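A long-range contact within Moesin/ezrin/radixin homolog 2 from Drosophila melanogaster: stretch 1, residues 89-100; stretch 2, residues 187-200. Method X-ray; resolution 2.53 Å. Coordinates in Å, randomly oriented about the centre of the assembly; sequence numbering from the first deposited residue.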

# COMPACT_ATOMS: atom_id res chain seq x y z
N PRO C 89 -3.67 12.81 -14.11
CA PRO C 89 -4.12 11.75 -13.21
C PRO C 89 -5.55 11.34 -13.53
O PRO C 89 -6.28 12.03 -14.25
CB PRO C 89 -4.01 12.39 -11.82
CG PRO C 89 -4.22 13.87 -12.10
CD PRO C 89 -3.57 14.12 -13.44
N GLU C 90 -5.95 10.17 -13.00
CA GLU C 90 -7.33 9.75 -13.19
C GLU C 90 -8.25 10.37 -12.14
O GLU C 90 -9.42 10.64 -12.45
CB GLU C 90 -7.45 8.23 -13.18
CG GLU C 90 -6.83 7.56 -14.37
CD GLU C 90 -6.93 6.04 -14.29
OE1 GLU C 90 -8.03 5.54 -13.95
OE2 GLU C 90 -5.91 5.33 -14.56
N ASN C 91 -7.76 10.62 -10.93
CA ASN C 91 -8.52 11.34 -9.91
C ASN C 91 -7.57 12.26 -9.16
O ASN C 91 -6.75 11.78 -8.38
CB ASN C 91 -9.21 10.36 -8.96
CG ASN C 91 -10.07 11.08 -7.91
OD1 ASN C 91 -10.41 12.27 -8.04
ND2 ASN C 91 -10.44 10.35 -6.85
N VAL C 92 -7.70 13.59 -9.36
CA VAL C 92 -6.75 14.53 -8.75
C VAL C 92 -6.71 14.38 -7.23
O VAL C 92 -5.63 14.35 -6.64
CB VAL C 92 -7.04 16.00 -9.13
CG1 VAL C 92 -6.45 16.33 -10.49
CG2 VAL C 92 -8.55 16.33 -9.04
N SER C 93 -7.87 14.27 -6.58
CA SER C 93 -7.85 14.32 -5.12
C SER C 93 -7.29 13.05 -4.49
O SER C 93 -6.94 13.06 -3.31
CB SER C 93 -9.24 14.64 -4.56
OG SER C 93 -10.26 13.97 -5.25
N GLU C 94 -7.16 11.97 -5.24
CA GLU C 94 -6.48 10.79 -4.70
C GLU C 94 -5.03 10.68 -5.16
O GLU C 94 -4.28 9.89 -4.58
CB GLU C 94 -7.24 9.51 -5.08
CG GLU C 94 -8.54 9.30 -4.29
CD GLU C 94 -8.29 8.95 -2.82
OE1 GLU C 94 -7.69 7.88 -2.55
OE2 GLU C 94 -8.67 9.75 -1.93
N GLU C 95 -4.61 11.42 -6.18
CA GLU C 95 -3.34 11.14 -6.81
C GLU C 95 -2.35 12.30 -6.78
O GLU C 95 -1.15 12.04 -6.79
CB GLU C 95 -3.57 10.71 -8.27
CG GLU C 95 -4.35 9.41 -8.38
CD GLU C 95 -4.89 9.15 -9.78
OE1 GLU C 95 -4.20 9.50 -10.75
OE2 GLU C 95 -6.02 8.60 -9.90
N LEU C 96 -2.81 13.55 -6.75
CA LEU C 96 -1.89 14.69 -6.70
C LEU C 96 -1.44 14.90 -5.25
O LEU C 96 -2.25 15.26 -4.39
CB LEU C 96 -2.54 15.94 -7.29
CG LEU C 96 -2.83 15.86 -8.80
CD1 LEU C 96 -3.19 17.23 -9.37
CD2 LEU C 96 -1.68 15.24 -9.59
N ILE C 97 -0.16 14.67 -4.98
CA ILE C 97 0.34 14.61 -3.61
C ILE C 97 0.82 15.98 -3.13
O ILE C 97 0.45 16.42 -2.04
CB ILE C 97 1.47 13.57 -3.52
CG1 ILE C 97 0.98 12.19 -4.01
CG2 ILE C 97 2.04 13.54 -2.10
CD1 ILE C 97 2.11 11.23 -4.48
N GLN C 98 1.67 16.64 -3.91
CA GLN C 98 2.31 17.88 -3.51
C GLN C 98 1.46 19.10 -3.89
O GLN C 98 0.61 19.04 -4.79
CB GLN C 98 3.68 18.04 -4.16
CG GLN C 98 4.64 16.88 -4.04
CD GLN C 98 5.98 17.23 -4.66
OE1 GLN C 98 6.23 16.94 -5.83
NE2 GLN C 98 6.83 17.92 -3.89
N GLU C 99 1.73 20.22 -3.23
CA GLU C 99 1.01 21.43 -3.57
C GLU C 99 1.52 22.05 -4.86
O GLU C 99 0.73 22.57 -5.65
CB GLU C 99 1.07 22.43 -2.42
CG GLU C 99 -0.01 22.17 -1.38
CD GLU C 99 0.24 22.92 -0.07
OE1 GLU C 99 -0.04 22.34 1.00
OE2 GLU C 99 0.71 24.09 -0.12
N ILE C 100 2.83 22.00 -5.10
CA ILE C 100 3.34 22.53 -6.36
C ILE C 100 2.70 21.80 -7.54
O ILE C 100 2.32 22.43 -8.54
CB ILE C 100 4.89 22.47 -6.39
CG1 ILE C 100 5.43 23.04 -7.72
CG2 ILE C 100 5.39 21.04 -6.15
CD1 ILE C 100 4.90 24.41 -8.06
N ARG C 187 -6.51 28.56 -0.10
CA ARG C 187 -6.42 28.71 -1.54
C ARG C 187 -6.08 27.39 -2.20
O ARG C 187 -6.69 27.02 -3.22
CB ARG C 187 -5.43 29.82 -1.87
CG ARG C 187 -6.00 31.23 -1.55
CD ARG C 187 -4.89 32.13 -1.02
NE ARG C 187 -4.94 33.51 -1.51
CZ ARG C 187 -5.18 34.57 -0.75
NH1 ARG C 187 -5.40 34.42 0.56
NH2 ARG C 187 -5.19 35.79 -1.29
N ASP C 188 -5.15 26.62 -1.61
CA ASP C 188 -4.80 25.33 -2.21
C ASP C 188 -5.97 24.35 -2.13
O ASP C 188 -6.11 23.48 -3.01
CB ASP C 188 -3.52 24.75 -1.58
CG ASP C 188 -3.77 24.02 -0.25
OD1 ASP C 188 -4.15 22.83 -0.27
OD2 ASP C 188 -3.57 24.65 0.81
N GLU C 189 -6.83 24.47 -1.12
CA GLU C 189 -8.03 23.64 -1.11
C GLU C 189 -8.98 24.01 -2.24
O GLU C 189 -9.62 23.13 -2.83
CB GLU C 189 -8.75 23.76 0.23
CG GLU C 189 -8.13 22.90 1.31
CD GLU C 189 -8.50 23.35 2.70
OE1 GLU C 189 -9.36 24.25 2.83
OE2 GLU C 189 -7.93 22.80 3.67
N VAL C 190 -9.10 25.31 -2.54
CA VAL C 190 -10.01 25.72 -3.60
C VAL C 190 -9.43 25.35 -4.96
O VAL C 190 -10.18 24.99 -5.87
CB VAL C 190 -10.32 27.22 -3.47
CG1 VAL C 190 -10.99 27.77 -4.75
CG2 VAL C 190 -11.21 27.47 -2.24
N GLU C 191 -8.10 25.39 -5.12
CA GLU C 191 -7.49 24.85 -6.33
C GLU C 191 -7.92 23.41 -6.54
O GLU C 191 -8.37 23.03 -7.63
CB GLU C 191 -5.96 24.96 -6.27
CG GLU C 191 -5.40 26.36 -6.57
CD GLU C 191 -3.86 26.41 -6.52
OE1 GLU C 191 -3.25 25.43 -6.04
OE2 GLU C 191 -3.26 27.42 -6.99
N MET C 192 -7.86 22.59 -5.48
CA MET C 192 -8.24 21.20 -5.65
C MET C 192 -9.72 21.07 -6.02
O MET C 192 -10.09 20.23 -6.86
CB MET C 192 -7.90 20.40 -4.40
CG MET C 192 -8.21 18.90 -4.53
SD MET C 192 -7.22 17.99 -5.77
CE MET C 192 -5.57 18.44 -5.31
N GLU C 193 -10.59 21.91 -5.42
CA GLU C 193 -12.01 21.86 -5.76
C GLU C 193 -12.24 22.23 -7.22
O GLU C 193 -13.08 21.64 -7.90
CB GLU C 193 -12.82 22.81 -4.86
CG GLU C 193 -12.89 22.39 -3.40
CD GLU C 193 -13.50 21.01 -3.21
OE1 GLU C 193 -14.57 20.74 -3.82
OE2 GLU C 193 -12.91 20.19 -2.46
N TYR C 194 -11.52 23.24 -7.71
CA TYR C 194 -11.58 23.60 -9.12
C TYR C 194 -11.20 22.41 -10.00
O TYR C 194 -11.89 22.10 -10.98
CB TYR C 194 -10.66 24.80 -9.37
CG TYR C 194 -10.68 25.37 -10.77
CD1 TYR C 194 -10.15 24.67 -11.84
CD2 TYR C 194 -11.20 26.63 -11.01
CE1 TYR C 194 -10.17 25.20 -13.11
CE2 TYR C 194 -11.22 27.17 -12.28
CZ TYR C 194 -10.71 26.45 -13.32
OH TYR C 194 -10.74 26.98 -14.59
N LEU C 195 -10.11 21.72 -9.67
CA LEU C 195 -9.70 20.56 -10.47
C LEU C 195 -10.75 19.45 -10.41
O LEU C 195 -11.06 18.83 -11.43
CB LEU C 195 -8.34 20.05 -10.01
CG LEU C 195 -7.20 21.00 -10.38
CD1 LEU C 195 -5.91 20.67 -9.61
CD2 LEU C 195 -6.97 20.99 -11.88
N LYS C 196 -11.34 19.21 -9.23
CA LYS C 196 -12.36 18.17 -9.12
C LYS C 196 -13.53 18.40 -10.07
O LYS C 196 -14.15 17.44 -10.54
CB LYS C 196 -12.85 18.06 -7.68
CG LYS C 196 -12.03 17.08 -6.86
CD LYS C 196 -12.68 16.81 -5.51
CE LYS C 196 -12.14 17.74 -4.46
NZ LYS C 196 -12.77 17.47 -3.15
N ILE C 197 -13.85 19.66 -10.37
CA ILE C 197 -14.89 19.94 -11.34
C ILE C 197 -14.36 19.94 -12.76
O ILE C 197 -15.02 19.43 -13.67
CB ILE C 197 -15.57 21.27 -10.97
CG1 ILE C 197 -16.61 20.98 -9.89
CG2 ILE C 197 -16.23 21.93 -12.19
CD1 ILE C 197 -16.95 22.11 -9.14
N ALA C 198 -13.16 20.47 -12.98
CA ALA C 198 -12.57 20.41 -14.32
C ALA C 198 -12.41 18.98 -14.79
O ALA C 198 -12.64 18.68 -15.97
CB ALA C 198 -11.21 21.12 -14.34
N GLN C 199 -12.05 18.06 -13.89
CA GLN C 199 -11.70 16.74 -14.38
C GLN C 199 -12.92 15.95 -14.86
O GLN C 199 -12.75 14.93 -15.54
CB GLN C 199 -10.91 15.97 -13.31
CG GLN C 199 -11.71 15.11 -12.36
CD GLN C 199 -10.82 14.42 -11.33
OE1 GLN C 199 -9.66 14.12 -11.59
NE2 GLN C 199 -11.37 14.18 -10.16
N ASP C 200 -14.12 16.42 -14.56
CA ASP C 200 -15.33 15.76 -15.02
C ASP C 200 -15.82 16.31 -16.36
O ASP C 200 -16.82 15.80 -16.89
CB ASP C 200 -16.44 15.86 -13.96
CG ASP C 200 -16.22 14.89 -12.78
OD1 ASP C 200 -15.30 14.04 -12.87
OD2 ASP C 200 -16.96 14.96 -11.78
O HOH W 1 -7.42 14.03 -13.22

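Stretch 2 is mostly one helix, starting at Arg187. Stretch 1 lies against its side, with a short helix at 92-95 and the start of another at Glu99. The two run in opposite senses: Asn91 lies nearest Gln199, Val92 nearest Lys196, Ser93 nearest Met192 and Glu99 nearest Asp188, by CA position. Together they bury 448 Å².

The contact begins with a water. Water 1 donates to Pro89 O at 2.5 Å and to Gln199 OE1 at 2.8 Å, so it bridges the two stretches. Glu90 points its CB away. Its backbone N instead donates to Glu95 OE1 at 2.9 Å, while Asn91 N donates to Glu95 OE2, also at 2.9 Å. Both carboxylate oxygens thus hold the turn before the helix.

Asn91 is the N-cap residue. Its OD1 accepts a hydrogen bond from Gln199 NE2 at 3.0 Å. The same amide group accepts through its other end: Val92 N donates to Gln199 OE1 at 3.0 Å. One glutamine side chain therefore pairs with two successive residues, and its OE1 serves both Val92 N and the water.

Val92 is the apolar centre, with the largest covered area in the contact. Its CG2 lies 3.9 Å from Met192 SD and 3.9 Å from Leu195 CB. The branch fits against the helix, 4.0 Å from Lys196 N.

Ser93 points toward stretch 2. Its CA packs 3.8 Å from Met192 SD, and its OG lies 3.7 Å from Lys196 CD, beside the aliphatic part of the lysine. Lys196 NZ forms a salt bridge with Glu193 OE2 at 2.8 Å.

Leu96 extends the apolar patch more loosely. Its CB is 4.4 Å from Met192 CE, and its CD1 is 4.4 Å from Leu195 CD1.

Glu99 ends the contact without a bond. Its OE1 lies 4.2 Å from Asp188 OD2, a pairing of like charges.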